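Local structure of FG41 Malonate Semialdehyde Decarboxylase (Coryneform bacterium, 3MJZ) at residues 68-73 with 104-109. The protein is a trimeric enzyme of the tautomerase superfamily, built on the beta-alpha-beta fold shared with macrophage migration inhibitory factor. Residues are numbered along the deposited sequence; the frame is centred on the assembly and turned at random.
Sequences IHVFTQ and IAITEN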
loop_
_atom_site.group_PDB
_atom_site.type_symbol
_atom_site.label_atom_id
_atom_site.label_comp_id
_atom_site.label_asym_id
_atom_site.label_seq_id
_atom_site.Cartn_x
_atom_site.Cartn_y
_atom_site.Cartn_z
ATOM N N ILE A 68 5.880 8.439 -4.035
ATOM C CA ILE A 68 4.478 8.861 -3.766
ATOM C C ILE A 68 3.517 7.892 -4.473
ATOM O O ILE A 68 3.548 7.759 -5.683
ATOM C CB ILE A 68 4.150 10.304 -4.326
ATOM C CG1 ILE A 68 5.360 11.252 -4.286
ATOM C CG2 ILE A 68 2.960 10.908 -3.630
ATOM C CD1 ILE A 68 5.872 11.481 -2.934
ATOM N N HIS A 69 2.674 7.238 -3.688
ATOM C CA HIS A 69 1.724 6.231 -4.140
ATOM C C HIS A 69 0.321 6.822 -3.890
ATOM O O HIS A 69 -0.111 7.033 -2.749
ATOM C CB HIS A 69 1.957 4.960 -3.328
ATOM C CG HIS A 69 1.432 3.702 -3.956
ATOM N ND1 HIS A 69 0.486 3.690 -4.962
ATOM C CD2 HIS A 69 1.677 2.407 -3.659
ATOM C CE1 HIS A 69 0.206 2.444 -5.287
ATOM N NE2 HIS A 69 0.904 1.647 -4.498
ATOM N N VAL A 70 -0.361 7.143 -4.979
ATOM C CA VAL A 70 -1.642 7.824 -4.915
ATOM C C VAL A 70 -2.766 6.799 -5.070
ATOM O O VAL A 70 -2.806 6.025 -6.043
ATOM C CB VAL A 70 -1.720 8.926 -5.989
ATOM C CG1 VAL A 70 -3.035 9.654 -5.903
ATOM C CG2 VAL A 70 -0.555 9.901 -5.812
ATOM N N PHE A 71 -3.632 6.752 -4.061
ATOM C CA PHE A 71 -4.814 5.895 -4.088
ATOM C C PHE A 71 -6.020 6.790 -4.278
ATOM O O PHE A 71 -6.389 7.524 -3.381
ATOM C CB PHE A 71 -4.944 5.069 -2.803
ATOM C CG PHE A 71 -3.865 4.049 -2.632
ATOM C CD1 PHE A 71 -2.670 4.382 -2.008
ATOM C CD2 PHE A 71 -4.040 2.751 -3.079
ATOM C CE1 PHE A 71 -1.665 3.445 -1.840
ATOM C CE2 PHE A 71 -3.036 1.805 -2.910
ATOM C CZ PHE A 71 -1.845 2.156 -2.290
ATOM N N THR A 72 -6.628 6.719 -5.456
ATOM C CA THR A 72 -7.710 7.612 -5.794
ATOM C C THR A 72 -8.807 6.887 -6.599
ATOM O O THR A 72 -8.590 5.778 -7.125
ATOM C CB THR A 72 -7.167 8.862 -6.536
ATOM O OG1 THR A 72 -8.153 9.908 -6.527
ATOM C CG2 THR A 72 -6.768 8.523 -7.972
ATOM N N GLN A 73 -9.983 7.515 -6.666
ATOM C CA GLN A 73 -11.117 7.033 -7.454
ATOM C C GLN A 73 -10.789 6.974 -8.938
ATOM O O GLN A 73 -10.063 7.828 -9.460
ATOM C CB GLN A 73 -12.347 7.927 -7.241
ATOM C CG GLN A 73 -12.757 8.013 -5.803
ATOM C CD GLN A 73 -13.813 9.052 -5.545
ATOM O OE1 GLN A 73 -14.972 8.904 -5.945
ATOM N NE2 GLN A 73 -13.431 10.099 -4.829
ATOM N N ILE A 104 6.267 8.254 -8.760
ATOM C CA ILE A 104 4.805 8.294 -8.500
ATOM C C ILE A 104 4.056 7.098 -9.104
ATOM O O ILE A 104 4.243 6.761 -10.274
ATOM C CB ILE A 104 4.101 9.599 -9.051
ATOM C CG1 ILE A 104 5.067 10.785 -9.140
ATOM C CG2 ILE A 104 2.784 9.900 -8.290
ATOM C CD1 ILE A 104 4.763 11.932 -8.275
ATOM N N ALA A 105 3.178 6.490 -8.303
ATOM C CA ALA A 105 2.290 5.388 -8.720
ATOM C C ALA A 105 0.842 5.687 -8.297
ATOM O O ALA A 105 0.593 6.226 -7.211
ATOM C CB ALA A 105 2.745 4.095 -8.104
ATOM N N ILE A 106 -0.098 5.364 -9.184
ATOM C CA ILE A 106 -1.505 5.579 -8.931
ATOM C C ILE A 106 -2.177 4.232 -8.908
ATOM O O ILE A 106 -1.986 3.428 -9.810
ATOM C CB ILE A 106 -2.251 6.386 -10.020
ATOM C CG1 ILE A 106 -1.497 7.635 -10.502
ATOM C CG2 ILE A 106 -3.666 6.724 -9.535
ATOM C CD1 ILE A 106 -1.282 8.673 -9.489
ATOM N N THR A 107 -2.973 4.007 -7.871
ATOM C CA THR A 107 -3.801 2.829 -7.764
ATOM C C THR A 107 -5.246 3.280 -7.581
ATOM O O THR A 107 -5.542 4.140 -6.750
ATOM C CB THR A 107 -3.353 1.919 -6.617
ATOM O OG1 THR A 107 -1.984 1.562 -6.822
ATOM C CG2 THR A 107 -4.206 0.655 -6.583
ATOM N N GLU A 108 -6.135 2.680 -8.364
ATOM C CA GLU A 108 -7.505 3.157 -8.485
ATOM C C GLU A 108 -8.540 2.299 -7.761
ATOM O O GLU A 108 -8.399 1.059 -7.645
ATOM C CB GLU A 108 -7.873 3.301 -9.970
ATOM C CG GLU A 108 -7.011 4.347 -10.712
ATOM C CD GLU A 108 -7.601 4.722 -12.044
ATOM O OE1 GLU A 108 -8.016 3.800 -12.784
ATOM O OE2 GLU A 108 -7.680 5.932 -12.345
ATOM N N ASN A 109 -9.580 2.978 -7.278
ATOM C CA ASN A 109 -10.745 2.304 -6.739
ATOM C C ASN A 109 -12.072 2.975 -7.136
ATOM O O ASN A 109 -12.151 3.632 -8.175
ATOM C CB ASN A 109 -10.596 1.990 -5.219
ATOM C CG ASN A 109 -10.523 3.245 -4.300
ATOM O OD1 ASN A 109 -10.773 4.387 -4.708
ATOM N ND2 ASN A 109 -10.215 3.000 -3.032
#
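Strands 68-73 and 104-109 run parallel and in register, from Ile68 beside Ile104 to Gln73 beside Asn109, their axes 4.5 Å apart at closest and 20° from each other. Five backbone hydrogen bonds join them, from Ala105 N to Ile68 O at one end to Asn109 N to Thr72 O at the other; the central pair, Val70 N to Ala105 O (2.6 Å) and Thr107 N to Val70 O (2.7 Å), is nearly straight. The face bearing Ile68, Val70, Thr72, Ile104 and Ile106 is largely aliphatic, with Glu108 as its charged end. Ile106 lies alongside Val70 and brings its CD1 to 3.5 Å from Val70 CB, while its other branch, CG2, meets Thr72 CG2 at 3.9 Å. These beta-branched residues favour the extended backbone and offer methyls for packing: Phe85 and Ile88 of helix 78-92 pack on Ile104, and Phe85 also on Ile106. Glu108 forms a salt bridge with Lys81 of that helix. On the other face His69 has its CG anti to the backbone N (chi1 -159°), which swings the imidazole toward the neighbouring strand. The ring is sandwiched: Ala105 CB, a small methyl well fitted to a CH-pi contact, lies 4.3 Å from its centroid, and Phe71 CZ sits 3.5 Å above the opposite face. ND1 adds a weak hydrogen bond to Ala105 O. Compact, branched Thr107 fits beside the Phe71 ring, its CB 3.7 Å from Phe71 CD2. At its strand's C-terminal end, Asn109 donates a hydrogen bond from ND2 to Ile106 O of the third subunit. In this beta-alpha-beta crossover, methyls and the Glu108-Lys81 pair thus hold the connecting helix on one face; on the other, His69 and Phe71 pack edge-to-face with Phe71 of the second and His69 of the third subunit, and Thr107 meets Thr107 of both, placing that face in the trimer interface.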